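Local coordinates for protein nonribosomal peptide synthase (Streptomyces sp. MJ635-86F5, PDB 5JJP) that activates an aliphatic beta-amino acid by adenylation, probably using ATP in the manner of the ANL ligase family, at residues A133-A139 with L150-G156; V249-R255 with F265-I271; P259-L263 with L284-E288. All coordinates share one frame; numbering follows the deposited sequence.

How the interactions relate
The chain meets interaction 1 first. It ties strand 134-138 to strand 151-156 in one mixed sheet and closes a ten-residue connection without helix. Interaction 2 starts about 90 residues later and belongs to another sheet. There, residues 249-255 meet 265-271 across a short helical excursion after edge strand 247-250. Interaction 3 opens inside that excursion and ends beyond it, so interactions 2 and 3 cross. They share helix 259-268, and their centres lie about 13 Å apart. D254 O and R261 NH2 probably form a hydrogen bond between them, and V251 packs on F262. Interaction 1 stays separate, its nearest atoms about 12 Å from interaction 2.

Interaction 1. Residues A133-A139 with L150-G156; sequences ALFLQAA and LGMARFG
F135 and Q137 bind G151, A153 and F155 through four backbone hydrogen bonds. The first runs from F135 N to G151 O (2.8 Å). The bonds then alternate in direction: A153 N to F135 O, Q137 N to A153 O, and F155 N to Q137 O. Before them, a water bridges A133 O and G151 N. F135, Q137, M152 and R154 share one face of the sheet. The side chain of R154 can be followed outward. Its CB lies 3.8 Å from Q137 O. With CG anti to the carbonyl carbon (chi1 -70°), the chain then runs extended along the end of the other strand. CG is 3.7 Å from A138 O, and CD is 4.1 Å from A139 O. At the tip, NH1 makes a weak, bent hydrogen bond to A139 O (3.0 Å, 121° at the hydrogen). NH1 also bonds to G141 O, further along the loop. The guanidinium stacks on the Q137 amide, the two planes 13° apart, with NE2 over one face near the rim. A leucine here would probably lose the bond to G141 O and the weak one to A139 O, and leave the Q137 amide without its flat neighbour. Q137 NE2 also gives a weak hydrogen bond to M152 SD (3.4 Å), while OE1 accepts from R143 N. M152 CG meets the edge of the F135 ring. On the other face, L134 CD1 and L136 CD1 pack on A153 CB. L136 CD1 also reaches the edge of the F155 ring at CD1 (3.7 Å). A138 CA sits over a face of that ring in a CH-pi contact. This is the pattern of adjacent parallel strands, here inside a mixed five-stranded sheet of the alpha-beta-alpha-beta-alpha sandwich.

Interaction 2. Residues V249-R255 with F265-I271; sequences VPVPRDR and FLHEAAI
In the beta-alpha-beta crossover from strand 247-250 to strand 273-276, F265 of the returning helix packs back on the exit of the first strand. F265 CG lies anti to the backbone N (chi1 -174°), and the ring lies alongside V249 and V251, pointing the other way. V249 CG1 is 3.7 Å from F265 CZ. V251 CG2 touches F265 CE2 (4.1 Å), and P252 CD comes to CZ. R255 CG lies over one face of the ring. Beyond it the arginine bends at chi2, which brings NH1 to 3.8 Å from F265 CD1. The guanidinium and ring planes stand 68° apart. A Schellman motif ends the helix here: A270 has positive phi, I271 N bonds to L266 O, and A270 N bonds to H267 O. The turn brings I271 round to the strand. Its CD1 meets V249 CG2 tip to tip at 3.6 Å, and A269 CB touches V249 CG1. Toward the solvent, the R255 guanidinium lies in a loose salt-bridge network. NH1 is a long 3.8 Å from E268 OE1, and NE is similarly far from D254 OD2. L57 of strand 57-61 also packs against F265, E268 and A269.

Interaction 3. Residues P259-L263 with L284-E288; sequences PRRFL and LIRHE
L284 fits its two methyl groups against helix 259-268. CD2 rests on P259 CB (3.7 Å). CD1 comes to the edge of the F262 ring, 3.6 Å from CE2. The leucine has CG anti to the carbonyl carbon (chi1 -50°), which turns the branches toward P259 and F262. L263 CD1 adds a contact with E288 CB (4.0 Å). Nearer the surface, R260 and E288 form a salt bridge. R260 NH1 is 2.5 Å from E288 OE2, so short that the exact length is doubtful, and 2.9 Å from OE1. The hydrogen bond to OE2 is weak and strongly bent. The guanidinium and carboxylate planes stand 82° apart, and OE2 meets the arginine at its edge. E288 reaches it by bending at chi2. The helices involved are successive crossover connections in the parallel part of the six-stranded sheet. One follows strand 247-250 and the other follows strand 273-276. P259 is the first residue of its helix. E288 follows helix 282-287 and takes the N-cap position of helix 289-293. E288 N bonds to L284 O, and L263 N to P259 O, which sets these side chains one helical turn apart. Further out, L291 packs on R260 and L263, and V292 on L284. F262 also touches T226 and L280.

Interaction 1. Residues A133-A139 with L150-G156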
loop_
_atom_site.group_PDB
_atom_site.type_symbol
_atom_site.label_atom_id
_atom_site.label_comp_id
_atom_site.label_asym_id
_atom_site.label_seq_id
_atom_site.Cartn_x
_atom_site.Cartn_y
_atom_site.Cartn_z
ATOM N N ALA A 133 12.857 -10.246 14.877
ATOM C CA ALA A 133 13.836 -11.284 14.935
ATOM C C ALA A 133 14.822 -11.250 13.774
ATOM O O ALA A 133 15.871 -11.874 13.867
ATOM C CB ALA A 133 13.145 -12.615 14.949
ATOM N N LEU A 134 14.490 -10.507 12.714
ATOM C CA LEU A 134 15.347 -10.493 11.507
ATOM C C LEU A 134 15.336 -9.139 10.827
ATOM O O LEU A 134 14.288 -8.505 10.674
ATOM C CB LEU A 134 14.853 -11.563 10.549
ATOM C CG LEU A 134 15.647 -11.784 9.243
ATOM C CD1 LEU A 134 17.044 -12.331 9.504
ATOM C CD2 LEU A 134 14.895 -12.719 8.354
ATOM N N PHE A 135 16.507 -8.667 10.458
ATOM C CA PHE A 135 16.657 -7.499 9.621
ATOM C C PHE A 135 17.085 -8.025 8.255
ATOM O O PHE A 135 18.164 -8.588 8.108
ATOM C CB PHE A 135 17.712 -6.579 10.172
ATOM C CG PHE A 135 17.972 -5.347 9.320
ATOM C CD1 PHE A 135 17.191 -4.234 9.458
ATOM C CD2 PHE A 135 19.011 -5.327 8.370
ATOM C CE1 PHE A 135 17.430 -3.111 8.721
ATOM C CE2 PHE A 135 19.273 -4.201 7.635
ATOM C CZ PHE A 135 18.471 -3.083 7.823
ATOM N N LEU A 136 16.222 -7.854 7.266
ATOM C CA LEU A 136 16.386 -8.478 5.940
ATOM C C LEU A 136 16.575 -7.368 4.908
ATOM O O LEU A 136 15.658 -6.609 4.686
ATOM C CB LEU A 136 15.121 -9.243 5.620
ATOM C CG LEU A 136 15.069 -9.879 4.243
ATOM C CD1 LEU A 136 16.313 -10.723 3.995
ATOM C CD2 LEU A 136 13.827 -10.727 4.097
ATOM N N GLN A 137 17.777 -7.213 4.368
ATOM C CA GLN A 137 18.067 -6.082 3.488
ATOM C C GLN A 137 18.466 -6.550 2.078
ATOM O O GLN A 137 18.729 -7.706 1.876
ATOM C CB GLN A 137 19.146 -5.151 4.099
ATOM C CG GLN A 137 20.530 -5.719 4.184
ATOM C CD GLN A 137 21.509 -4.802 4.927
ATOM O OE1 GLN A 137 21.591 -3.596 4.682
ATOM N NE2 GLN A 137 22.298 -5.396 5.800
ATOM N N ALA A 138 18.555 -5.609 1.146
ATOM C CA ALA A 138 18.895 -5.905 -0.239
ATOM C C ALA A 138 20.292 -6.442 -0.353
ATOM O O ALA A 138 21.076 -6.273 0.566
ATOM C CB ALA A 138 18.768 -4.659 -1.082
ATOM N N ALA A 139 20.591 -7.097 -1.481
ATOM C CA ALA A 139 21.953 -7.579 -1.775
ATOM C C ALA A 139 23.001 -6.497 -1.547
ATOM O O ALA A 139 23.995 -6.708 -0.858
ATOM C CB ALA A 139 22.038 -8.052 -3.228
ATOM N N LEU A 150 21.208 -8.773 16.137
ATOM C CA LEU A 150 19.867 -8.903 15.574
ATOM C C LEU A 150 20.091 -9.786 14.352
ATOM O O LEU A 150 21.067 -9.583 13.716
ATOM C CB LEU A 150 19.415 -7.536 15.087
ATOM C CG LEU A 150 18.161 -7.199 14.291
ATOM C CD1 LEU A 150 16.884 -7.589 15.001
ATOM C CD2 LEU A 150 18.180 -5.742 13.979
ATOM N N GLY A 151 19.260 -10.792 14.097
ATOM C CA GLY A 151 19.395 -11.597 12.865
ATOM C C GLY A 151 19.576 -10.684 11.664
ATOM O O GLY A 151 18.904 -9.672 11.569
ATOM N N MET A 152 20.527 -11.004 10.803
ATOM C CA MET A 152 20.725 -10.216 9.595
ATOM C C MET A 152 20.880 -11.108 8.367
ATOM O O MET A 152 21.571 -12.141 8.401
ATOM C CB MET A 152 21.816 -9.152 9.668
ATOM C CG MET A 152 21.663 -8.129 8.531
ATOM S SD MET A 152 22.513 -8.589 6.979
ATOM C CE MET A 152 24.218 -8.304 7.499
ATOM N N ALA A 153 20.229 -10.706 7.287
ATOM C CA ALA A 153 20.275 -11.475 6.036
ATOM C C ALA A 153 20.096 -10.574 4.856
ATOM O O ALA A 153 19.602 -9.461 5.002
ATOM C CB ALA A 153 19.188 -12.538 6.031
ATOM N N ARG A 154 20.529 -11.052 3.702
ATOM C CA ARG A 154 20.399 -10.304 2.476
ATOM C C ARG A 154 19.657 -11.130 1.521
ATOM O O ARG A 154 19.787 -12.371 1.524
ATOM C CB ARG A 154 21.740 -9.992 1.873
ATOM C CG ARG A 154 22.540 -8.996 2.662
ATOM C CD ARG A 154 24.031 -9.141 2.409
ATOM N NE ARG A 154 24.759 -8.257 3.331
ATOM C CZ ARG A 154 24.841 -6.954 3.160
ATOM N NH1 ARG A 154 24.224 -6.381 2.131
ATOM N NH2 ARG A 154 25.490 -6.222 4.037
ATOM N N PHE A 155 18.908 -10.465 0.648
ATOM C CA PHE A 155 18.263 -11.177 -0.464
ATOM C C PHE A 155 18.718 -10.556 -1.764
ATOM O O PHE A 155 18.932 -9.353 -1.841
ATOM C CB PHE A 155 16.736 -11.143 -0.326
ATOM C CG PHE A 155 16.161 -9.782 -0.407
ATOM C CD1 PHE A 155 16.011 -9.020 0.704
ATOM C CD2 PHE A 155 15.766 -9.267 -1.623
ATOM C CE1 PHE A 155 15.505 -7.730 0.629
ATOM C CE2 PHE A 155 15.301 -7.953 -1.715
ATOM C CZ PHE A 155 15.171 -7.186 -0.581
ATOM N N GLY A 156 18.888 -11.369 -2.786
ATOM C CA GLY A 156 19.255 -10.848 -4.134
ATOM C C GLY A 156 18.987 -11.916 -5.178
ATOM O O GLY A 156 18.287 -12.901 -4.889
HETATM O O HOH W 1 17.526 -11.862 15.856
#

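Interaction 2. Residues V249-R255 with F265-I271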
loop_
_atom_site.group_PDB
_atom_site.type_symbol
_atom_site.label_atom_id
_atom_site.label_comp_id
_atom_site.label_asym_id
_atom_site.label_seq_id
_atom_site.Cartn_x
_atom_site.Cartn_y
_atom_site.Cartn_z
ATOM N N VAL A 249 5.522 -1.101 -12.084
ATOM C CA VAL A 249 6.788 -0.475 -12.449
ATOM C C VAL A 249 7.177 0.544 -11.359
ATOM O O VAL A 249 6.849 1.722 -11.452
ATOM C CB VAL A 249 6.673 0.250 -13.795
ATOM C CG1 VAL A 249 8.063 0.606 -14.301
ATOM C CG2 VAL A 249 5.909 -0.600 -14.820
ATOM N N PRO A 250 7.873 0.099 -10.333
ATOM C CA PRO A 250 8.360 1.005 -9.333
ATOM C C PRO A 250 9.270 2.006 -9.996
ATOM O O PRO A 250 10.076 1.619 -10.837
ATOM C CB PRO A 250 9.194 0.104 -8.428
ATOM C CG PRO A 250 8.632 -1.262 -8.632
ATOM C CD PRO A 250 8.291 -1.293 -10.076
ATOM N N VAL A 251 9.157 3.277 -9.657
ATOM C CA VAL A 251 10.006 4.268 -10.287
ATOM C C VAL A 251 11.238 4.505 -9.374
ATOM O O VAL A 251 11.117 5.096 -8.336
ATOM C CB VAL A 251 9.232 5.590 -10.465
ATOM C CG1 VAL A 251 10.098 6.624 -11.159
ATOM C CG2 VAL A 251 7.960 5.369 -11.248
ATOM N N PRO A 252 12.406 4.044 -9.764
ATOM C CA PRO A 252 13.539 4.254 -8.887
ATOM C C PRO A 252 13.782 5.735 -8.576
ATOM O O PRO A 252 13.495 6.587 -9.411
ATOM C CB PRO A 252 14.720 3.688 -9.695
ATOM C CG PRO A 252 14.096 2.846 -10.789
ATOM C CD PRO A 252 12.813 3.533 -11.090
ATOM N N ARG A 253 14.308 6.032 -7.383
ATOM C CA ARG A 253 14.478 7.439 -6.970
ATOM C C ARG A 253 15.448 8.243 -7.904
ATOM O O ARG A 253 15.235 9.416 -8.127
ATOM C CB ARG A 253 14.731 7.613 -5.463
ATOM C CG ARG A 253 13.460 7.907 -4.642
ATOM C CD ARG A 253 13.746 8.136 -3.150
ATOM N NE ARG A 253 13.514 9.518 -2.675
ATOM C CZ ARG A 253 14.396 10.531 -2.698
ATOM N NH1 ARG A 253 15.626 10.382 -3.194
ATOM N NH2 ARG A 253 14.032 11.729 -2.237
ATOM N N ASP A 254 16.434 7.592 -8.528
ATOM C CA ASP A 254 17.280 8.275 -9.505
ATOM C C ASP A 254 16.626 8.580 -10.873
ATOM O O ASP A 254 17.244 9.242 -11.695
ATOM C CB ASP A 254 18.618 7.552 -9.725
ATOM C CG ASP A 254 18.483 6.250 -10.458
ATOM O OD1 ASP A 254 19.525 5.617 -10.636
ATOM O OD2 ASP A 254 17.399 5.824 -10.880
ATOM N N ARG A 255 15.391 8.167 -11.107
ATOM C CA ARG A 255 14.606 8.712 -12.231
ATOM C C ARG A 255 13.653 9.776 -11.778
ATOM O O ARG A 255 13.310 10.699 -12.521
ATOM C CB ARG A 255 13.760 7.646 -12.881
ATOM C CG ARG A 255 14.532 6.394 -13.254
ATOM C CD ARG A 255 15.735 6.704 -14.109
ATOM N NE ARG A 255 16.502 5.508 -14.438
ATOM C CZ ARG A 255 16.522 4.904 -15.635
ATOM N NH1 ARG A 255 15.803 5.365 -16.665
ATOM N NH2 ARG A 255 17.272 3.835 -15.822
ATOM N N PHE A 265 11.238 8.040 -18.583
ATOM C CA PHE A 265 10.964 6.726 -18.031
ATOM C C PHE A 265 9.507 6.350 -18.268
ATOM O O PHE A 265 9.233 5.237 -18.582
ATOM C CB PHE A 265 11.310 6.698 -16.531
ATOM C CG PHE A 265 11.194 5.342 -15.909
ATOM C CD1 PHE A 265 12.145 4.386 -16.155
ATOM C CD2 PHE A 265 10.126 5.035 -15.059
ATOM C CE1 PHE A 265 12.037 3.128 -15.588
ATOM C CE2 PHE A 265 10.027 3.783 -14.474
ATOM C CZ PHE A 265 10.984 2.833 -14.737
ATOM N N LEU A 266 8.584 7.282 -18.110
ATOM C CA LEU A 266 7.180 6.976 -18.355
ATOM C C LEU A 266 6.939 6.569 -19.806
ATOM O O LEU A 266 6.099 5.728 -20.057
ATOM C CB LEU A 266 6.253 8.146 -18.008
ATOM C CG LEU A 266 6.325 8.691 -16.577
ATOM C CD1 LEU A 266 5.231 9.731 -16.381
ATOM C CD2 LEU A 266 6.203 7.607 -15.512
ATOM N N HIS A 267 7.685 7.147 -20.747
ATOM C CA HIS A 267 7.703 6.628 -22.136
ATOM C C HIS A 267 8.423 5.325 -22.271
ATOM O O HIS A 267 7.912 4.406 -22.842
ATOM C CB HIS A 267 8.392 7.635 -23.100
ATOM C CG HIS A 267 7.523 8.772 -23.484
ATOM N ND1 HIS A 267 6.588 8.671 -24.494
ATOM C CD2 HIS A 267 7.411 10.029 -22.982
ATOM C CE1 HIS A 267 5.961 9.836 -24.617
ATOM N NE2 HIS A 267 6.457 10.682 -23.723
ATOM N N GLU A 268 9.637 5.237 -21.751
ATOM C CA GLU A 268 10.419 4.000 -21.913
ATOM C C GLU A 268 9.628 2.799 -21.453
ATOM O O GLU A 268 9.571 1.785 -22.150
ATOM C CB GLU A 268 11.755 4.076 -21.153
ATOM C CG GLU A 268 12.802 3.072 -21.632
ATOM C CD GLU A 268 14.064 2.990 -20.738
ATOM O OE1 GLU A 268 14.233 3.783 -19.771
ATOM O OE2 GLU A 268 14.910 2.110 -21.012
ATOM N N ALA A 269 8.997 2.897 -20.285
ATOM C CA ALA A 269 8.241 1.752 -19.735
ATOM C C ALA A 269 6.752 1.737 -20.157
ATOM O O ALA A 269 5.995 0.910 -19.685
ATOM C CB ALA A 269 8.347 1.746 -18.220
ATOM N N ALA A 270 6.358 2.653 -21.040
ATOM C CA ALA A 270 5.036 2.653 -21.636
ATOM C C ALA A 270 4.003 2.620 -20.506
ATOM O O ALA A 270 3.059 1.831 -20.518
ATOM C CB ALA A 270 4.865 1.461 -22.578
ATOM N N ILE A 271 4.155 3.564 -19.589
ATOM C CA ILE A 271 3.277 3.646 -18.419
ATOM C C ILE A 271 1.854 4.137 -18.758
ATOM O O ILE A 271 1.687 5.198 -19.385
ATOM C CB ILE A 271 3.905 4.585 -17.376
ATOM C CG1 ILE A 271 5.258 4.037 -16.935
ATOM C CG2 ILE A 271 2.974 4.783 -16.187
ATOM C CD1 ILE A 271 5.194 2.673 -16.252
#

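Interaction 3. Residues P259-L263 with L284-E288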
loop_
_atom_site.group_PDB
_atom_site.type_symbol
_atom_site.label_atom_id
_atom_site.label_comp_id
_atom_site.label_asym_id
_atom_site.label_seq_id
_atom_site.Cartn_x
_atom_site.Cartn_y
_atom_site.Cartn_z
ATOM N N PRO A 259 13.136 15.625 -13.440
ATOM C CA PRO A 259 12.007 15.745 -14.341
ATOM C C PRO A 259 12.124 15.144 -15.718
ATOM O O PRO A 259 11.208 14.449 -16.153
ATOM C CB PRO A 259 11.775 17.243 -14.443
ATOM C CG PRO A 259 12.177 17.732 -13.092
ATOM C CD PRO A 259 13.326 16.858 -12.662
ATOM N N ARG A 260 13.203 15.396 -16.424
ATOM C CA ARG A 260 13.315 14.926 -17.785
ATOM C C ARG A 260 13.512 13.442 -17.758
ATOM O O ARG A 260 13.017 12.742 -18.621
ATOM C CB ARG A 260 14.485 15.594 -18.520
ATOM C CG ARG A 260 14.085 16.834 -19.341
ATOM C CD ARG A 260 15.286 17.607 -19.986
ATOM N NE ARG A 260 15.022 18.075 -21.357
ATOM C CZ ARG A 260 14.471 19.247 -21.691
ATOM N NH1 ARG A 260 14.081 20.135 -20.771
ATOM N NH2 ARG A 260 14.301 19.535 -22.973
ATOM N N ARG A 261 14.247 12.970 -16.759
ATOM C CA ARG A 261 14.528 11.545 -16.600
ATOM C C ARG A 261 13.283 10.769 -16.201
ATOM O O ARG A 261 13.095 9.626 -16.621
ATOM C CB ARG A 261 15.618 11.325 -15.555
ATOM C CG ARG A 261 16.992 11.025 -16.132
ATOM C CD ARG A 261 18.074 11.591 -15.203
ATOM N NE ARG A 261 18.516 10.839 -14.024
ATOM C CZ ARG A 261 19.678 10.198 -13.890
ATOM N NH1 ARG A 261 20.545 10.093 -14.894
ATOM N NH2 ARG A 261 19.950 9.604 -12.733
ATOM N N PHE A 262 12.428 11.411 -15.421
ATOM C CA PHE A 262 11.197 10.789 -14.977
ATOM C C PHE A 262 10.255 10.645 -16.167
ATOM O O PHE A 262 9.694 9.574 -16.393
ATOM C CB PHE A 262 10.520 11.631 -13.881
ATOM C CG PHE A 262 9.176 11.142 -13.496
ATOM C CD1 PHE A 262 9.006 9.830 -13.038
ATOM C CD2 PHE A 262 8.068 11.977 -13.547
ATOM C CE1 PHE A 262 7.765 9.370 -12.659
ATOM C CE2 PHE A 262 6.817 11.505 -13.186
ATOM C CZ PHE A 262 6.675 10.196 -12.743
ATOM N N LEU A 263 10.061 11.738 -16.891
ATOM C CA LEU A 263 9.185 11.757 -18.073
ATOM C C LEU A 263 9.644 10.805 -19.141
ATOM O O LEU A 263 8.829 10.099 -19.693
ATOM C CB LEU A 263 9.007 13.175 -18.609
ATOM C CG LEU A 263 8.304 14.118 -17.615
ATOM C CD1 LEU A 263 8.450 15.575 -17.991
ATOM C CD2 LEU A 263 6.836 13.789 -17.482
ATOM N N LEU A 284 6.906 19.169 -12.860
ATOM C CA LEU A 284 6.850 18.706 -14.243
ATOM C C LEU A 284 6.055 19.700 -15.046
ATOM O O LEU A 284 6.414 20.000 -16.160
ATOM C CB LEU A 284 6.258 17.305 -14.319
ATOM C CG LEU A 284 6.897 16.277 -13.364
ATOM C CD1 LEU A 284 6.088 14.988 -13.324
ATOM C CD2 LEU A 284 8.347 15.992 -13.745
ATOM N N ILE A 285 4.990 20.239 -14.456
ATOM C CA ILE A 285 4.200 21.334 -15.077
ATOM C C ILE A 285 5.056 22.579 -15.276
ATOM O O ILE A 285 5.188 23.098 -16.379
ATOM C CB ILE A 285 3.019 21.847 -14.194
ATOM C CG1 ILE A 285 2.111 20.725 -13.691
ATOM C CG2 ILE A 285 2.209 22.884 -14.961
ATOM C CD1 ILE A 285 1.407 19.966 -14.777
ATOM N N ARG A 286 5.637 23.029 -14.169
ATOM C CA ARG A 286 6.397 24.260 -14.109
ATOM C C ARG A 286 7.542 24.242 -15.101
ATOM O O ARG A 286 7.670 25.166 -15.870
ATOM C CB ARG A 286 6.919 24.465 -12.686
ATOM C CG ARG A 286 7.901 25.615 -12.502
ATOM C CD ARG A 286 7.265 26.993 -12.317
ATOM N NE ARG A 286 7.459 27.543 -10.969
ATOM C CZ ARG A 286 8.637 27.860 -10.422
ATOM N NH1 ARG A 286 9.779 27.686 -11.088
ATOM N NH2 ARG A 286 8.674 28.348 -9.185
ATOM N N HIS A 287 8.377 23.204 -15.066
ATOM C CA HIS A 287 9.592 23.150 -15.894
ATOM C C HIS A 287 9.440 22.512 -17.249
ATOM O O HIS A 287 10.189 22.862 -18.141
ATOM C CB HIS A 287 10.725 22.425 -15.146
ATOM C CG HIS A 287 11.178 23.175 -13.936
ATOM N ND1 HIS A 287 11.895 24.346 -14.023
ATOM C CD2 HIS A 287 10.952 22.969 -12.618
ATOM C CE1 HIS A 287 12.116 24.818 -12.810
ATOM N NE2 HIS A 287 11.556 24.000 -11.939
ATOM N N GLU A 288 8.544 21.539 -17.404
ATOM C CA GLU A 288 8.525 20.753 -18.639
ATOM C C GLU A 288 7.121 20.448 -19.150
ATOM O O GLU A 288 6.828 19.315 -19.516
ATOM C CB GLU A 288 9.275 19.431 -18.437
ATOM C CG GLU A 288 10.694 19.537 -17.915
ATOM C CD GLU A 288 11.654 20.108 -18.935
ATOM O OE1 GLU A 288 11.266 20.315 -20.108
ATOM O OE2 GLU A 288 12.825 20.339 -18.562
#